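Uncharacterized protein (Jannaschia sp. CCS1, PDB 2PYQ) is of unknown function but belongs to the DUF2853 family and folds as a small, largely helical single chain. Local coordinates at residues A[13-18]-A[93-98]. Numbering follows the deposited sequence.
Sequences ADDLRN and NKYRAV
The last turns of helix 4-18 pack on the start of helix 96-106 and on the loop leading into it, with Y95 at the N-cap position. D15 carries the polar side of the contact. Its OD2 lies 3.4 Å from CD2 of Y95, at the ring edge and in the ring plane, with carboxylate and ring planes 28° apart; this is a contact of an oxygen with the aromatic C-H rim, not a stack. A water 2.7 Å from D15 OD2 and 2.6 Å from N93 O bridges the side chain and the backbone carbonyl. The same OD2 is hydrogen-bonded to the hydroxyl of Y87, whose oxygen also pairs with Y95 N, so the buried carboxylate is indirectly tied to the backbone of the cap residue. The apolar half is L16 against V98, the closest CA pair at 7.0 Å: the side chains pass in opposite directions, and L16 CD2 reaches V98 CG1, the branch anti to the backbone N (chi1 175°), at 3.8 Å. V98 also rests on Y12, earlier in the same helix 4-18 that carries L16, and on Y87 of helix 74-87, while L16 touches L29 of helix 26-36.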
ATOM      1  N   ALA A  13       3.160  -4.218   9.162  1.00 20.78           N
ATOM      2  CA  ALA A  13       3.913  -5.468   9.143  1.00 20.84           C
ATOM      3  C   ALA A  13       3.015  -6.664   9.522  1.00 21.99           C
ATOM      4  O   ALA A  13       3.056  -7.721   8.875  1.00 22.48           O
ATOM      5  CB  ALA A  13       5.114  -5.412  10.059  1.00 21.53           C
ATOM      6  N   ASP A  14       2.178  -6.476  10.552  1.00 21.80           N
ATOM      7  CA  ASP A  14       1.251  -7.502  11.004  1.00 23.81           C
ATOM      8  C   ASP A  14       0.222  -7.830   9.910  1.00 22.87           C
ATOM      9  O   ASP A  14      -0.024  -9.012   9.635  1.00 23.68           O
ATOM     10  CB  ASP A  14       0.601  -7.071  12.334  1.00 29.70           C
ATOM     11  CG  ASP A  14      -0.004  -8.251  13.112  1.00 37.82           C
ATOM     12  OD1 ASP A  14      -0.972  -8.863  12.622  1.00 40.29           O
ATOM     13  OD2 ASP A  14       0.500  -8.572  14.234  1.00 40.23           O
ATOM     14  N   ASP A  15      -0.363  -6.820   9.275  1.00 21.77           N
ATOM     15  CA  ASP A  15      -1.293  -6.998   8.145  1.00 20.88           C
ATOM     16  C   ASP A  15      -0.631  -7.774   7.005  1.00 21.93           C
ATOM     17  O   ASP A  15      -1.215  -8.713   6.463  1.00 21.36           O
ATOM     18  CB  ASP A  15      -1.821  -5.670   7.584  1.00 20.58           C
ATOM     19  CG  ASP A  15      -2.906  -5.026   8.428  1.00 28.23           C
ATOM     20  OD1 ASP A  15      -3.209  -5.528   9.547  1.00 31.70           O
ATOM     21  OD2 ASP A  15      -3.469  -4.012   7.936  1.00 24.52           O
ATOM     22  N   LEU A  16       0.592  -7.386   6.645  1.00 21.43           N
ATOM     23  CA  LEU A  16       1.303  -8.074   5.536  1.00 19.23           C
ATOM     24  C   LEU A  16       1.491  -9.567   5.849  1.00 21.07           C
ATOM     25  O   LEU A  16       1.163 -10.398   5.022  1.00 21.39           O
ATOM     26  CB  LEU A  16       2.617  -7.410   5.222  1.00 18.92           C
ATOM     27  CG  LEU A  16       2.430  -6.118   4.431  1.00 19.27           C
ATOM     28  CD1 LEU A  16       3.701  -5.266   4.556  1.00 20.72           C
ATOM     29  CD2 LEU A  16       2.071  -6.372   2.964  1.00 17.93           C
ATOM     30  N   ARG A  17       1.951  -9.885   7.057  1.00 20.35           N
ATOM     31  CA  ARG A  17       2.178 -11.273   7.431  1.00 22.42           C
ATOM     32  C   ARG A  17       0.888 -12.053   7.639  1.00 24.30           C
ATOM     33  O   ARG A  17       0.676 -13.108   7.019  1.00 23.48           O
ATOM     34  CB  ARG A  17       3.098 -11.377   8.658  1.00 21.74           C
ATOM     35  CG  ARG A  17       3.476 -12.836   9.035  1.00 36.07           C
ATOM     36  CD  ARG A  17       4.655 -12.919  10.023  1.00 41.69           C
ATOM     37  NE  ARG A  17       5.967 -12.653   9.397  1.00 43.66           N
ATOM     38  CZ  ARG A  17       6.770 -13.562   8.820  1.00 44.76           C
ATOM     39  NH1 ARG A  17       6.426 -14.838   8.713  1.00 45.50           N
ATOM     40  NH2 ARG A  17       7.956 -13.163   8.308  1.00 43.34           N
ATOM     41  N   ASN A  18       0.006 -11.506   8.478  1.00 24.44           N
ATOM     42  CA  ASN A  18      -1.173 -12.251   8.958  1.00 26.06           C
ATOM     43  C   ASN A  18      -2.472 -12.076   8.221  1.00 26.98           C
ATOM     44  O   ASN A  18      -3.403 -12.858   8.459  1.00 31.29           O
ATOM     45  CB  ASN A  18      -1.336 -11.961  10.455  1.00 28.55           C
ATOM     46  CG  ASN A  18      -0.146 -12.462  11.256  1.00 32.49           C
ATOM     47  OD1 ASN A  18       0.324 -13.598  11.060  1.00 34.29           O
ATOM     48  ND2 ASN A  18       0.342 -11.633  12.157  1.00 32.49           N
ATOM     49  N   ASN A  93     -10.178  -1.684   6.914  1.00 34.30           N
ATOM     50  CA  ASN A  93      -9.020  -0.812   7.147  1.00 34.79           C
ATOM     51  C   ASN A  93      -7.820  -1.262   6.285  1.00 31.45           C
ATOM     52  O   ASN A  93      -6.831  -1.829   6.790  1.00 31.22           O
ATOM     53  CB  ASN A  93      -8.627  -0.787   8.631  1.00 37.43           C
ATOM     54  CG  ASN A  93      -9.709  -0.185   9.507  1.00 44.18           C
ATOM     55  OD1 ASN A  93     -10.331   0.844   9.163  1.00 45.66           O
ATOM     56  ND2 ASN A  93      -9.924  -0.801  10.665  1.00 47.29           N
ATOM     57  N   LYS A  94      -7.953  -1.043   4.990  1.00 28.59           N
ATOM     58  CA  LYS A  94      -6.873  -1.304   4.054  1.00 25.48           C
ATOM     59  C   LYS A  94      -5.904  -0.089   4.087  1.00 23.28           C
ATOM     60  O   LYS A  94      -6.174   0.934   3.469  1.00 23.61           O
ATOM     61  CB  LYS A  94      -7.410  -1.534   2.636  1.00 21.26           C
ATOM     62  CG  LYS A  94      -8.230  -2.807   2.527  1.00 23.54           C
ATOM     63  CD  LYS A  94      -8.539  -3.084   1.078  1.00 24.39           C
ATOM     64  CE  LYS A  94      -9.370  -4.315   0.922  1.00 29.15           C
ATOM     65  NZ  LYS A  94     -10.758  -4.127   1.395  1.00 32.85           N
ATOM     66  N   TYR A  95      -4.790  -0.229   4.786  1.00 20.85           N
ATOM     67  CA  TYR A  95      -3.841   0.858   4.914  1.00 24.01           C
ATOM     68  C   TYR A  95      -3.168   1.152   3.570  1.00 21.90           C
ATOM     69  O   TYR A  95      -2.759   0.229   2.856  1.00 19.78           O
ATOM     70  CB  TYR A  95      -2.813   0.585   6.009  1.00 26.51           C
ATOM     71  CG  TYR A  95      -3.443   0.542   7.382  1.00 28.17           C
ATOM     72  CD1 TYR A  95      -3.900   1.708   7.978  1.00 30.92           C
ATOM     73  CD2 TYR A  95      -3.560  -0.659   8.079  1.00 29.28           C
ATOM     74  CE1 TYR A  95      -4.504   1.688   9.242  1.00 33.74           C
ATOM     75  CE2 TYR A  95      -4.163  -0.702   9.347  1.00 32.53           C
ATOM     76  CZ  TYR A  95      -4.629   0.473   9.916  1.00 36.23           C
ATOM     77  OH  TYR A  95      -5.214   0.438  11.183  1.00 40.97           O
ATOM     78  N   ARG A  96      -3.123   2.442   3.220  1.00 22.36           N
ATOM     79  CA  ARG A  96      -2.622   2.829   1.975  1.00 23.91           C
ATOM     80  C   ARG A  96      -1.067   2.439   1.845  1.00 20.67           C
ATOM     81  O   ARG A  96      -0.664   1.965   0.784  1.00 19.98           O
ATOM     82  CB  ARG A  96      -2.752   4.332   1.834  1.00 26.61           C
ATOM     83  CG  ARG A  96      -2.187   4.897   0.535  1.00 30.99           C
ATOM     84  CD  ARG A  96      -2.405   6.410   0.437  1.00 34.14           C
ATOM     85  NE  ARG A  96      -3.804   6.739   0.073  1.00 36.29           N
ATOM     86  CZ  ARG A  96      -4.818   6.945   0.931  1.00 39.22           C
ATOM     87  NH1 ARG A  96      -4.667   6.917   2.269  1.00 39.17           N
ATOM     88  NH2 ARG A  96      -6.028   7.218   0.426  1.00 40.11           N
ATOM     89  N   ALA A  97      -0.298   2.534   2.937  1.00 20.91           N
ATOM     90  CA  ALA A  97       1.108   2.083   2.934  1.00 22.12           C
ATOM     91  C   ALA A  97       1.214   0.595   2.583  1.00 20.17           C
ATOM     92  O   ALA A  97       2.104   0.214   1.826  1.00 19.46           O
ATOM     93  CB  ALA A  97       1.801   2.379   4.303  1.00 21.59           C
ATOM     94  N   VAL A  98       0.290  -0.222   3.106  1.00 18.74           N
ATOM     95  CA  VAL A  98       0.283  -1.655   2.825  1.00 18.34           C
ATOM     96  C   VAL A  98      -0.055  -1.897   1.355  1.00 17.94           C
ATOM     97  O   VAL A  98       0.596  -2.707   0.692  1.00 18.07           O
ATOM     98  CB  VAL A  98      -0.673  -2.413   3.751  1.00 18.70           C
ATOM     99  CG1 VAL A  98      -0.756  -3.881   3.346  1.00 18.44           C
ATOM    100  CG2 VAL A  98      -0.225  -2.249   5.221  1.00 19.20           C
TER
HETATM  101  O   HOH W   1      -6.012  -3.498   8.651  1.00 27.79           O